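Local coordinates for hypothetical protein (Staphylococcus aureus subsp. aureus, PDB 1QYI), which is of unknown function but probably acts as a magnesium-dependent hydrolase of the haloacid dehalogenase type, perhaps a phosphatase, at residues L72-N77 with N145-A150; G283-F288 with S324-L329; V313-V318 with H358-I363; G340-T343 with G347-A350. All coordinates share one frame; numbering follows the deposited sequence.

Contact 1 (L72-N77 with N145-A150); sequences LGLNSN and NNIYAA
The turn between helix 64-71 and helix 77-93 meets helix 144-158 through L72, L74 and I147, a buried apolar contact in the helical region. I147 supplies the reaching group. Its CG1 lies beside the backbone N (chi1 -64°) and the chain then runs extended (chi2 171°), which carries CD1 away from its own helix and into the turn. There CD1 fits between two leucines separated by one glycine. It lies 3.3 Å from L74 CG, a tight approach, and 4.0 Å from L74 CB. On the other side of the glycine, I147 CD1 is 3.9 Å from L72 CB and 3.8 Å from L72 O, so backbone as well as side chain lines its seat. The other branch of I147 adds less: CG2 comes 4.1 Å from L74 CD1, the two side chains meeting at a slant.

A Schellman motif ends helix 64-71, with G73 at positive phi (106°) and two bonds back into the last turn. S76 then takes the N-cap position of helix 77-93, so one short link closes one helix and starts the next while presenting both leucines to I147. No hydrogen bond joins the two segments. Such helix-to-turn packing suits a helical cap inserted between the first two strands of a HAD core, which is the probable role of this region. I147 and Y148 also rest on I83 of helix 77-93, and the backbone of L72 is bonded to G143, the residue before helix 144-158.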
loop_
_atom_site.group_PDB
_atom_site.type_symbol
_atom_site.label_atom_id
_atom_site.label_comp_id
_atom_site.label_asym_id
_atom_site.label_seq_id
_atom_site.Cartn_x
_atom_site.Cartn_y
_atom_site.Cartn_z
ATOM N N LEU A 72 -4.529 -14.904 -1.619
ATOM C CA LEU A 72 -5.982 -15.014 -1.776
ATOM C C LEU A 72 -6.605 -13.842 -2.538
ATOM O O LEU A 72 -7.804 -13.846 -2.840
ATOM C CB LEU A 72 -6.658 -15.168 -0.404
ATOM C CG LEU A 72 -6.274 -16.425 0.395
ATOM C CD1 LEU A 72 -7.037 -16.473 1.718
ATOM C CD2 LEU A 72 -6.572 -17.662 -0.435
ATOM N N GLY A 73 -5.787 -12.844 -2.853
ATOM C CA GLY A 73 -6.276 -11.690 -3.589
ATOM C C GLY A 73 -6.454 -10.421 -2.771
ATOM O O GLY A 73 -6.990 -9.428 -3.272
ATOM N N LEU A 74 -6.014 -10.439 -1.516
ATOM C CA LEU A 74 -6.137 -9.262 -0.656
ATOM C C LEU A 74 -4.816 -8.526 -0.550
ATOM O O LEU A 74 -4.017 -8.792 0.352
ATOM C CB LEU A 74 -6.603 -9.644 0.749
ATOM C CG LEU A 74 -8.079 -9.471 1.090
ATOM C CD1 LEU A 74 -8.206 -9.418 2.606
ATOM C CD2 LEU A 74 -8.629 -8.197 0.477
ATOM N N ASN A 75 -4.599 -7.593 -1.468
ATOM C CA ASN A 75 -3.363 -6.831 -1.487
ATOM C C ASN A 75 -3.513 -5.401 -0.979
ATOM O O ASN A 75 -2.540 -4.643 -0.946
ATOM C CB ASN A 75 -2.781 -6.837 -2.895
ATOM C CG ASN A 75 -2.536 -8.243 -3.410
ATOM O OD1 ASN A 75 -3.464 -8.922 -3.851
ATOM N ND2 ASN A 75 -1.287 -8.700 -3.324
ATOM N N SER A 76 -4.726 -5.035 -0.573
ATOM C CA SER A 76 -4.959 -3.704 -0.024
ATOM C C SER A 76 -4.688 -3.779 1.472
ATOM O O SER A 76 -5.226 -4.654 2.141
ATOM C CB SER A 76 -6.404 -3.264 -0.256
ATOM O OG SER A 76 -6.634 -1.983 0.334
ATOM N N ASN A 77 -3.862 -2.877 1.997
ATOM C CA ASN A 77 -3.546 -2.901 3.425
ATOM C C ASN A 77 -4.777 -2.625 4.276
ATOM O O ASN A 77 -4.939 -3.229 5.333
ATOM C CB ASN A 77 -2.451 -1.885 3.766
ATOM C CG ASN A 77 -1.126 -2.213 3.110
ATOM O OD1 ASN A 77 -0.933 -1.980 1.917
ATOM N ND2 ASN A 77 -0.206 -2.766 3.889
ATOM N N ASN A 145 -13.940 -10.280 -2.746
ATOM C CA ASN A 145 -15.373 -10.429 -2.505
ATOM C C ASN A 145 -15.678 -11.695 -1.694
ATOM O O ASN A 145 -16.474 -11.672 -0.749
ATOM C CB ASN A 145 -16.127 -10.472 -3.841
ATOM C CG ASN A 145 -15.598 -11.542 -4.788
ATOM O OD1 ASN A 145 -16.239 -11.869 -5.792
ATOM N ND2 ASN A 145 -14.429 -12.087 -4.480
ATOM N N ASN A 146 -15.021 -12.793 -2.072
ATOM C CA ASN A 146 -15.177 -14.098 -1.422
ATOM C C ASN A 146 -14.643 -14.080 0.005
ATOM O O ASN A 146 -15.207 -14.713 0.896
ATOM C CB ASN A 146 -14.432 -15.174 -2.225
ATOM C CG ASN A 146 -14.842 -15.204 -3.682
ATOM O OD1 ASN A 146 -16.008 -15.436 -3.998
ATOM N ND2 ASN A 146 -13.885 -14.968 -4.581
ATOM N N ILE A 147 -13.541 -13.367 0.213
ATOM C CA ILE A 147 -12.938 -13.269 1.537
ATOM C C ILE A 147 -13.896 -12.559 2.484
ATOM O O ILE A 147 -14.062 -12.971 3.630
ATOM C CB ILE A 147 -11.611 -12.487 1.491
ATOM C CG1 ILE A 147 -10.591 -13.251 0.637
ATOM C CG2 ILE A 147 -11.089 -12.255 2.911
ATOM C CD1 ILE A 147 -9.333 -12.481 0.336
ATOM N N TYR A 148 -14.522 -11.489 2.004
ATOM C CA TYR A 148 -15.473 -10.740 2.820
ATOM C C TYR A 148 -16.708 -11.570 3.150
ATOM O O TYR A 148 -17.313 -11.406 4.208
ATOM C CB TYR A 148 -15.875 -9.435 2.116
ATOM C CG TYR A 148 -14.973 -8.278 2.470
ATOM C CD1 TYR A 148 -13.696 -8.163 1.917
ATOM C CD2 TYR A 148 -15.355 -7.352 3.444
ATOM C CE1 TYR A 148 -12.816 -7.159 2.335
ATOM C CE2 TYR A 148 -14.484 -6.350 3.867
ATOM C CZ TYR A 148 -13.217 -6.260 3.315
ATOM O OH TYR A 148 -12.348 -5.296 3.780
ATOM N N ALA A 149 -17.075 -12.464 2.239
ATOM C CA ALA A 149 -18.232 -13.328 2.440
ATOM C C ALA A 149 -17.936 -14.345 3.545
ATOM O O ALA A 149 -18.792 -14.623 4.384
ATOM C CB ALA A 149 -18.587 -14.048 1.136
ATOM N N ALA A 150 -16.725 -14.896 3.546
ATOM C CA ALA A 150 -16.328 -15.869 4.559
ATOM C C ALA A 150 -16.330 -15.196 5.926
ATOM O O ALA A 150 -16.812 -15.760 6.912
ATOM C CB ALA A 150 -14.939 -16.413 4.247
#

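Contact 2 (G283-F288 with S324-L329); sequences GKPNPF and SLADLL
K284 reaches from the turn G283-N286 to D327, near the start of helix 325-334, and its atoms can be followed outward. CB sets off toward the helix. CG comes 3.6 Å from D327 OD1; CD stands slightly farther off than its neighbours, and CE returns to 3.7 Å from D327 OD1. The bend at chi2 (79°) turns the chain alongside the carboxylate, and the one at chi4 (-65°) turns NZ in toward OD1. At this tip NZ forms a salt bridge, 3.0 Å from D327 OD1, while D327 OD2 stays 3.6 Å from NZ. The place of OD1 is somewhat uncertain, so all the distances to it are approximate. NZ also donates to A237 O, and it has a long, weak ion pair with D7 OD1.

Below the lysine the two backbones come close, with 4.7 Å between P285 CA and A326 CA. P285 CG meets A326 CB at 4.5 Å, and S330 OG lies within hydrogen-bonding reach of both P285 O and A326 O, its single proton serving one at a time. Each segment also has a cap: N286 OD1 takes the N-H of F288 in its carbonyl plane, and S324 holds the N-cap of helix 325-334.

A lysine in a GKPNP sequence facing the second aspartate of a GDxxxD sequence, with D7 close by, matches motifs III and IV of HAD enzymes, consistent with a HAD active site.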
loop_
_atom_site.group_PDB
_atom_site.type_symbol
_atom_site.label_atom_id
_atom_site.label_comp_id
_atom_site.label_asym_id
_atom_site.label_seq_id
_atom_site.Cartn_x
_atom_site.Cartn_y
_atom_site.Cartn_z
ATOM N N GLY A 283 -5.334 2.129 -14.557
ATOM C CA GLY A 283 -4.354 1.659 -13.587
ATOM C C GLY A 283 -2.983 1.362 -14.179
ATOM O O GLY A 283 -2.810 1.411 -15.395
ATOM N N LYS A 284 -2.017 1.028 -13.322
ATOM C CA LYS A 284 -0.642 0.774 -13.755
ATOM C C LYS A 284 -0.420 -0.131 -14.967
ATOM O O LYS A 284 0.590 0.029 -15.674
ATOM C CB LYS A 284 0.220 0.250 -12.598
ATOM C CG LYS A 284 1.661 0.799 -12.613
ATOM C CD LYS A 284 1.712 2.226 -12.052
ATOM C CE LYS A 284 2.904 3.038 -12.546
ATOM N NZ LYS A 284 4.226 2.532 -12.127
ATOM N N PRO A 285 -1.310 -1.114 -15.214
ATOM C CA PRO A 285 -1.022 -1.926 -16.404
ATOM C C PRO A 285 -1.128 -1.000 -17.622
ATOM O O PRO A 285 -0.363 -1.115 -18.579
ATOM C CB PRO A 285 -2.115 -2.989 -16.374
ATOM C CG PRO A 285 -2.446 -3.109 -14.922
ATOM C CD PRO A 285 -2.427 -1.680 -14.437
ATOM N N ASN A 286 -2.082 -0.071 -17.564
ATOM C CA ASN A 286 -2.298 0.892 -18.638
ATOM C C ASN A 286 -1.171 1.933 -18.568
ATOM O O ASN A 286 -0.940 2.543 -17.528
ATOM C CB ASN A 286 -3.670 1.572 -18.477
ATOM C CG ASN A 286 -3.993 2.536 -19.622
ATOM O OD1 ASN A 286 -3.267 3.505 -19.853
ATOM N ND2 ASN A 286 -5.087 2.275 -20.335
ATOM N N PRO A 287 -0.464 2.152 -19.688
ATOM C CA PRO A 287 0.648 3.104 -19.795
ATOM C C PRO A 287 0.308 4.586 -19.590
ATOM O O PRO A 287 1.183 5.439 -19.712
ATOM C CB PRO A 287 1.195 2.831 -21.194
ATOM C CG PRO A 287 -0.042 2.481 -21.955
ATOM C CD PRO A 287 -0.772 1.565 -21.004
ATOM N N PHE A 288 -0.944 4.885 -19.261
ATOM C CA PHE A 288 -1.370 6.265 -19.053
ATOM C C PHE A 288 -0.468 7.110 -18.171
ATOM O O PHE A 288 -0.069 8.211 -18.559
ATOM C CB PHE A 288 -2.768 6.324 -18.454
ATOM C CG PHE A 288 -3.130 7.685 -17.949
ATOM C CD1 PHE A 288 -3.386 8.720 -18.843
ATOM C CD2 PHE A 288 -3.169 7.954 -16.585
ATOM C CE1 PHE A 288 -3.683 10.006 -18.393
ATOM C CE2 PHE A 288 -3.465 9.240 -16.124
ATOM C CZ PHE A 288 -3.720 10.269 -17.035
ATOM N N SER A 324 7.981 -4.197 -11.274
ATOM C CA SER A 324 6.772 -4.951 -11.554
ATOM C C SER A 324 6.648 -5.281 -13.020
ATOM O O SER A 324 7.171 -4.582 -13.895
ATOM C CB SER A 324 5.532 -4.172 -11.130
ATOM O OG SER A 324 5.263 -3.131 -12.049
ATOM N N LEU A 325 5.939 -6.366 -13.272
ATOM C CA LEU A 325 5.693 -6.825 -14.612
ATOM C C LEU A 325 4.717 -5.863 -15.294
ATOM O O LEU A 325 4.805 -5.637 -16.496
ATOM C CB LEU A 325 5.104 -8.229 -14.548
ATOM C CG LEU A 325 4.615 -8.761 -15.892
ATOM C CD1 LEU A 325 5.792 -8.811 -16.866
ATOM C CD2 LEU A 325 3.998 -10.136 -15.711
ATOM N N ALA A 326 3.789 -5.295 -14.528
ATOM C CA ALA A 326 2.822 -4.361 -15.096
ATOM C C ALA A 326 3.526 -3.170 -15.753
ATOM O O ALA A 326 2.977 -2.552 -16.660
ATOM C CB ALA A 326 1.859 -3.872 -14.020
ATOM N N ASP A 327 4.735 -2.846 -15.299
ATOM C CA ASP A 327 5.488 -1.736 -15.876
ATOM C C ASP A 327 6.213 -2.188 -17.133
ATOM O O ASP A 327 6.479 -1.394 -18.044
ATOM C CB ASP A 327 6.498 -1.178 -14.871
ATOM C CG ASP A 327 5.839 -0.332 -13.806
ATOM O OD1 ASP A 327 4.939 0.445 -14.164
ATOM O OD2 ASP A 327 6.210 -0.424 -12.618
ATOM N N LEU A 328 6.541 -3.473 -17.173
ATOM C CA LEU A 328 7.230 -4.053 -18.316
ATOM C C LEU A 328 6.315 -4.012 -19.547
ATOM O O LEU A 328 6.742 -3.611 -20.629
ATOM C CB LEU A 328 7.653 -5.490 -17.980
ATOM C CG LEU A 328 8.304 -6.308 -19.095
ATOM C CD1 LEU A 328 9.335 -7.267 -18.518
ATOM C CD2 LEU A 328 7.209 -7.057 -19.838
ATOM N N LEU A 329 5.060 -4.416 -19.369
ATOM C CA LEU A 329 4.076 -4.413 -20.446
ATOM C C LEU A 329 3.758 -2.980 -20.887
ATOM O O LEU A 329 3.497 -2.734 -22.066
ATOM C CB LEU A 329 2.805 -5.140 -19.988
ATOM C CG LEU A 329 2.621 -6.653 -20.245
ATOM C CD1 LEU A 329 3.924 -7.420 -20.128
ATOM C CD2 LEU A 329 1.593 -7.184 -19.255
#

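Contact 3 (V313-V318 with H358-I363); sequences VNKDDV and HADYVI
K315 and D360 approach from opposite directions and meet at their charged ends, across a gap of 10.1 Å between K315 CA and D360 CA. The lysine covers most of it. Its chain is bent at chi2, chi3 and chi4, and it brings NZ to 2.6 Å from D360 OD1 in a short salt bridge that is also a hydrogen bond. The ammonium does not lie in the carboxylate plane: it meets OD1 from above, 40° out of that plane. From there NZ is 3.2 Å from D360 CG and 3.3 Å from D360 OD2, leaning over the group while its bond goes to OD1.

D360 sets CG beside its own backbone N (chi1 -63°), which directs the carboxylate toward the lysine. The second oxygen has separate work, since OD2 accepts the backbone N-H of F338. That bond, made from strand 337-341, would help to fix the rotation of the carboxylate under the ammonium. K315 is tied to the same strand, because its carbonyl O bonds T337 OG1.

The lysine lies in the loop leading into strand 318-322 and the aspartate just ahead of strand 361-363. In the sheet strand 337-341 runs between these two, so the bridge spans its N-terminal end on the surface. It lies at the N-terminal ends of the strands; in Rossmann-like HAD folds the active site is at the opposite, C-terminal ends.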
loop_
_atom_site.group_PDB
_atom_site.type_symbol
_atom_site.label_atom_id
_atom_site.label_comp_id
_atom_site.label_asym_id
_atom_site.label_seq_id
_atom_site.Cartn_x
_atom_site.Cartn_y
_atom_site.Cartn_z
ATOM N N VAL A 313 6.783 5.975 -28.937
ATOM C CA VAL A 313 8.143 6.432 -28.659
ATOM C C VAL A 313 9.186 5.453 -29.186
ATOM O O VAL A 313 8.914 4.264 -29.338
ATOM C CB VAL A 313 8.375 6.616 -27.130
ATOM C CG1 VAL A 313 7.349 7.591 -26.553
ATOM C CG2 VAL A 313 8.291 5.269 -26.416
ATOM N N ASN A 314 10.378 5.964 -29.476
ATOM C CA ASN A 314 11.450 5.109 -29.955
ATOM C C ASN A 314 12.129 4.436 -28.778
ATOM O O ASN A 314 12.210 4.993 -27.681
ATOM C CB ASN A 314 12.495 5.894 -30.759
ATOM C CG ASN A 314 11.981 6.336 -32.120
ATOM O OD1 ASN A 314 11.316 5.573 -32.832
ATOM N ND2 ASN A 314 12.309 7.568 -32.501
ATOM N N LYS A 315 12.636 3.240 -29.039
ATOM C CA LYS A 315 13.313 2.416 -28.054
ATOM C C LYS A 315 14.486 3.103 -27.343
ATOM O O LYS A 315 14.783 2.780 -26.194
ATOM C CB LYS A 315 13.802 1.149 -28.748
ATOM C CG LYS A 315 13.828 -0.081 -27.886
ATOM C CD LYS A 315 12.443 -0.403 -27.358
ATOM C CE LYS A 315 12.257 -1.911 -27.185
ATOM N NZ LYS A 315 13.405 -2.563 -26.467
ATOM N N ASP A 316 15.147 4.043 -28.013
ATOM C CA ASP A 316 16.292 4.724 -27.413
ATOM C C ASP A 316 15.996 6.053 -26.757
ATOM O O ASP A 316 16.901 6.714 -26.239
ATOM C CB ASP A 316 17.398 4.955 -28.447
ATOM C CG ASP A 316 18.414 3.839 -28.464
ATOM O OD1 ASP A 316 18.621 3.209 -27.398
ATOM O OD2 ASP A 316 19.030 3.606 -29.526
ATOM N N ASP A 317 14.736 6.449 -26.751
ATOM C CA ASP A 317 14.395 7.747 -26.183
ATOM C C ASP A 317 13.735 7.691 -24.801
ATOM O O ASP A 317 13.680 8.694 -24.081
ATOM C CB ASP A 317 13.521 8.491 -27.187
ATOM C CG ASP A 317 14.119 8.471 -28.581
ATOM O OD1 ASP A 317 15.363 8.562 -28.689
ATOM O OD2 ASP A 317 13.364 8.368 -29.570
ATOM N N VAL A 318 13.248 6.511 -24.430
ATOM C CA VAL A 318 12.616 6.333 -23.136
ATOM C C VAL A 318 13.009 5.004 -22.509
ATOM O O VAL A 318 12.933 3.956 -23.145
ATOM C CB VAL A 318 11.080 6.416 -23.253
ATOM C CG1 VAL A 318 10.444 6.397 -21.857
ATOM C CG2 VAL A 318 10.677 7.677 -24.009
ATOM N N HIS A 358 10.608 -11.124 -21.807
ATOM C CA HIS A 358 11.525 -10.403 -22.687
ATOM C C HIS A 358 11.849 -9.007 -22.180
ATOM O O HIS A 358 11.611 -8.017 -22.870
ATOM C CB HIS A 358 10.947 -10.291 -24.104
ATOM C CG HIS A 358 10.303 -11.549 -24.601
ATOM N ND1 HIS A 358 8.955 -11.805 -24.442
ATOM C CD2 HIS A 358 10.820 -12.621 -25.241
ATOM C CE1 HIS A 358 8.672 -12.984 -24.968
ATOM N NE2 HIS A 358 9.781 -13.503 -25.458
ATOM N N ALA A 359 12.378 -8.923 -20.966
ATOM C CA ALA A 359 12.741 -7.634 -20.401
ATOM C C ALA A 359 14.068 -7.239 -21.028
ATOM O O ALA A 359 15.023 -8.022 -21.030
ATOM C CB ALA A 359 12.872 -7.732 -18.889
ATOM N N ASP A 360 14.121 -6.028 -21.570
ATOM C CA ASP A 360 15.336 -5.538 -22.226
ATOM C C ASP A 360 16.578 -5.760 -21.362
ATOM O O ASP A 360 17.596 -6.250 -21.852
ATOM C CB ASP A 360 15.178 -4.053 -22.576
ATOM C CG ASP A 360 14.060 -3.812 -23.558
ATOM O OD1 ASP A 360 14.149 -4.353 -24.682
ATOM O OD2 ASP A 360 13.097 -3.092 -23.217
ATOM N N TYR A 361 16.491 -5.395 -20.085
ATOM C CA TYR A 361 17.605 -5.574 -19.164
ATOM C C TYR A 361 17.070 -5.902 -17.793
ATOM O O TYR A 361 15.921 -5.614 -17.480
ATOM C CB TYR A 361 18.450 -4.301 -19.063
ATOM C CG TYR A 361 18.868 -3.759 -20.393
ATOM C CD1 TYR A 361 18.048 -2.879 -21.088
ATOM C CD2 TYR A 361 20.064 -4.151 -20.978
ATOM C CE1 TYR A 361 18.407 -2.401 -22.332
ATOM C CE2 TYR A 361 20.432 -3.677 -22.227
ATOM C CZ TYR A 361 19.598 -2.801 -22.898
ATOM O OH TYR A 361 19.950 -2.308 -24.133
ATOM N N VAL A 362 17.908 -6.524 -16.979
ATOM C CA VAL A 362 17.523 -6.854 -15.620
ATOM C C VAL A 362 18.717 -6.483 -14.738
ATOM O O VAL A 362 19.837 -6.933 -14.965
ATOM C CB VAL A 362 17.168 -8.353 -15.480
ATOM C CG1 VAL A 362 16.862 -8.689 -14.029
ATOM C CG2 VAL A 362 15.958 -8.678 -16.343
ATOM N N ILE A 363 18.468 -5.635 -13.744
ATOM C CA ILE A 363 19.515 -5.176 -12.839
ATOM C C ILE A 363 19.201 -5.602 -11.400
ATOM O O ILE A 363 18.041 -5.818 -11.067
ATOM C CB ILE A 363 19.664 -3.620 -12.985
ATOM C CG1 ILE A 363 21.100 -3.286 -13.338
ATOM C CG2 ILE A 363 19.246 -2.887 -11.727
ATOM C CD1 ILE A 363 21.573 -3.983 -14.585
#

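Contact 4 (G340-T343 with G347-A350)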
loop_
_atom_site.group_PDB
_atom_site.type_symbol
_atom_site.label_atom_id
_atom_site.label_comp_id
_atom_site.label_asym_id
_atom_site.label_seq_id
_atom_site.Cartn_x
_atom_site.Cartn_y
_atom_site.Cartn_z
ATOM N N GLY A 340 14.342 -3.890 -15.746
ATOM C CA GLY A 340 13.795 -4.356 -14.480
ATOM C C GLY A 340 14.765 -4.431 -13.316
ATOM O O GLY A 340 15.938 -4.778 -13.486
ATOM N N THR A 341 14.269 -4.106 -12.125
ATOM C CA THR A 341 15.087 -4.146 -10.915
ATOM C C THR A 341 14.689 -5.328 -10.058
ATOM O O THR A 341 13.541 -5.751 -10.087
ATOM C CB THR A 341 14.923 -2.882 -10.080
ATOM O OG1 THR A 341 14.820 -1.746 -10.945
ATOM C CG2 THR A 341 16.136 -2.698 -9.185
ATOM N N LEU A 342 15.636 -5.872 -9.301
ATOM C CA LEU A 342 15.321 -7.019 -8.460
ATOM C C LEU A 342 15.100 -6.619 -7.008
ATOM O O LEU A 342 15.349 -7.395 -6.087
ATOM C CB LEU A 342 16.425 -8.070 -8.568
ATOM C CG LEU A 342 16.538 -8.700 -9.950
ATOM C CD1 LEU A 342 17.614 -9.770 -9.937
ATOM C CD2 LEU A 342 15.189 -9.294 -10.357
ATOM N N THR A 343 14.606 -5.401 -6.814
ATOM C CA THR A 343 14.344 -4.885 -5.481
ATOM C C THR A 343 12.851 -4.862 -5.093
ATOM O O THR A 343 12.427 -4.066 -4.248
ATOM C CB THR A 343 14.972 -3.482 -5.329
ATOM O OG1 THR A 343 14.848 -2.749 -6.556
ATOM C CG2 THR A 343 16.442 -3.610 -4.978
ATOM N N GLY A 347 11.908 -9.935 -4.259
ATOM C CA GLY A 347 13.362 -9.971 -4.300
ATOM C C GLY A 347 13.891 -10.306 -5.685
ATOM O O GLY A 347 13.416 -9.766 -6.684
ATOM N N LYS A 348 14.869 -11.203 -5.752
ATOM C CA LYS A 348 15.445 -11.594 -7.033
ATOM C C LYS A 348 14.689 -12.750 -7.686
ATOM O O LYS A 348 14.911 -13.064 -8.857
ATOM C CB LYS A 348 16.916 -11.975 -6.857
ATOM C CG LYS A 348 17.782 -10.840 -6.348
ATOM C CD LYS A 348 19.230 -11.273 -6.158
ATOM C CE LYS A 348 20.065 -10.120 -5.616
ATOM N NZ LYS A 348 21.466 -10.518 -5.320
ATOM N N ASP A 349 13.797 -13.377 -6.926
ATOM C CA ASP A 349 13.002 -14.490 -7.430
ATOM C C ASP A 349 12.097 -14.034 -8.578
ATOM O O ASP A 349 11.466 -14.858 -9.239
ATOM C CB ASP A 349 12.132 -15.078 -6.310
ATOM C CG ASP A 349 12.944 -15.536 -5.109
ATOM O OD1 ASP A 349 13.870 -16.359 -5.293
ATOM O OD2 ASP A 349 12.652 -15.075 -3.979
ATOM N N ALA A 350 12.036 -12.724 -8.805
ATOM C CA ALA A 350 11.207 -12.163 -9.863
ATOM C C ALA A 350 11.955 -12.074 -11.185
ATOM O O ALA A 350 11.429 -11.544 -12.165
ATOM C CB ALA A 350 10.705 -10.779 -9.457
#
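L342 lays its isobutyl group across the aliphatic part of K348, the two side chains crossing at about a right angle. CD1 of L342 is 3.7 Å from K348 CG and 3.9 Å from K348 CB, while L342 CB also sits 3.8 Å from K348 CG. CB and CD1 of the leucine therefore both rest on CG of the lysine, with CB of K348 beside CD1. Beyond CG the lysine chain runs fully extended and leads its ammonium away from the contact.

The other methyl works on the backbone. L342 CG lies beside its own N (chi1 -66°), and from there CD2 comes 4.1 Å from K348 CA and 4.3 Å from A350 C, covering the backbone from K348 to A350. No hydrogen bond closes the pair. L342 O and G347 O stand 3.1 Å apart, two acceptors facing without a proton between them, so apolar overlap is what joins the segments here. G347 takes a positive phi (71°) as the chain turns back toward the leucine.

N364 is touched by both L342 and K348, and V362 by L342, which places the pair beside the end strand 361-363. T343 OG1 bonds G10 O, from the DVDG sequence after strand 3-6 that resembles HAD motif I. The whole is a beta-to-alpha connection at the C-terminal ends of the strands of a parallel sheet, the loop leading from strand 337-341 to helix 351-356 in the HAD core.

How the contacts relate
From the N terminus, the chain leaves strand 3-6 for a long helical region, where contact 1 closes a loop of 67 residues and is complete before the others open. The remaining three lie in the HAD-like part. Contact 2 closes 35 residues, joining the loop before helix 288-295 to helix 325-334. Contact 3 closes 39 and joins the approaches to strands 318-322 and 361-363. These two alternate along the chain and touch where L328 CD1 packs on A359 CB, 3.6 Å apart. Contact 4 closes a loop of only three residues within the span of contact 3. Those two share neighbouring strands, with I363 N 2.7 Å from G340 O in a probable hydrogen bond.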